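Local coordinates for protein fusolin (Anomala cuprea entomopoxvirus, PDB 4YN1) that forms the crystalline spindles that enhance viral virulence and, judging by its family, is probably a chitin-active lytic polysaccharide monooxygenase, at residues A[49-52]-A[53-56]. Residues are numbered along the deposited sequence; the frame is centred on the assembly and turned at random.
Sequences GGST and SQAA
A capping box between Ser51 and Gln54 opens helix 52-64. Ser51 is the N-cap, and its side chain and backbone are both used. Its OG accepts from Gln54 N at 3.2 Å, which satisfies an amide of the first turn. With chi1 at 53°, OG sits between the backbone N and the carbonyl carbon of Ser51, where it faces that amide. The return bond runs from Ser51 N to Gln54 OE1, 2.9 Å long and nearly straight at 166°. It lies in the carbonyl plane of the amide, on a lone pair. Gln54 reaches back because its CG lies beside its own backbone N (chi1 -76°) and the chain is extended beyond CG. Ser51 OG also donates to Gln54 OE1 at 3.3 Å, from a position tilted out of the amide plane. This bond is long and side-on, so Ser51 N gives the main grip on the oxygen; together they should limit rotation of the amide. Gly50 CA lies 3.3 Å from the same Gln54 OE1. Regular helix bonding follows, from Ala55 N to Ser51 O at 2.9 Å and from Ala56 N to Thr52 O at 2.8 Å. Just before the box, Gly49 has positive phi and closes helix 32-47 in a Schellman motif. Ala55 packs back on Phe42, Val45 and Leu46 of helix 32-47, while Gln54 touches Trp100 and Ala56 meets Pro24, both in loops.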
# COMPACT_ATOMS: atom_id res chain seq x y z
N GLY A 49 9.65 25.00 -10.70
CA GLY A 49 9.82 26.39 -10.32
C GLY A 49 9.23 26.78 -8.98
O GLY A 49 8.97 27.96 -8.75
N GLY A 50 9.06 25.80 -8.09
CA GLY A 50 8.56 26.06 -6.76
C GLY A 50 9.71 26.37 -5.84
O GLY A 50 10.86 25.96 -6.09
N SER A 51 9.41 27.07 -4.76
CA SER A 51 10.41 27.38 -3.74
C SER A 51 10.64 26.14 -2.89
O SER A 51 9.84 25.20 -2.93
CB SER A 51 9.92 28.49 -2.83
OG SER A 51 8.65 28.17 -2.30
N THR A 52 11.70 26.18 -2.08
CA THR A 52 12.02 25.12 -1.13
C THR A 52 10.86 24.95 -0.13
O THR A 52 10.58 23.82 0.26
CB THR A 52 13.34 25.42 -0.42
OG1 THR A 52 14.38 25.39 -1.39
CG2 THR A 52 13.65 24.41 0.68
N SER A 53 10.19 26.07 0.27
CA SER A 53 9.06 26.00 1.19
C SER A 53 7.89 25.28 0.54
O SER A 53 7.24 24.47 1.19
CB SER A 53 8.61 27.40 1.61
OG SER A 53 9.60 27.92 2.49
N GLN A 54 7.61 25.59 -0.73
CA GLN A 54 6.54 24.95 -1.48
C GLN A 54 6.85 23.45 -1.68
O GLN A 54 5.95 22.63 -1.60
CB GLN A 54 6.34 25.62 -2.84
CG GLN A 54 5.62 26.97 -2.75
CD GLN A 54 5.56 27.67 -4.09
OE1 GLN A 54 6.56 27.79 -4.77
NE2 GLN A 54 4.39 28.10 -4.52
N ALA A 55 8.12 23.14 -1.97
CA ALA A 55 8.59 21.77 -2.19
C ALA A 55 8.52 20.95 -0.91
O ALA A 55 8.04 19.82 -0.95
CB ALA A 55 10.01 21.77 -2.76
N ALA A 56 8.96 21.52 0.23
CA ALA A 56 8.88 20.81 1.51
C ALA A 56 7.40 20.62 1.88
O ALA A 56 7.01 19.52 2.28
CB ALA A 56 9.60 21.58 2.61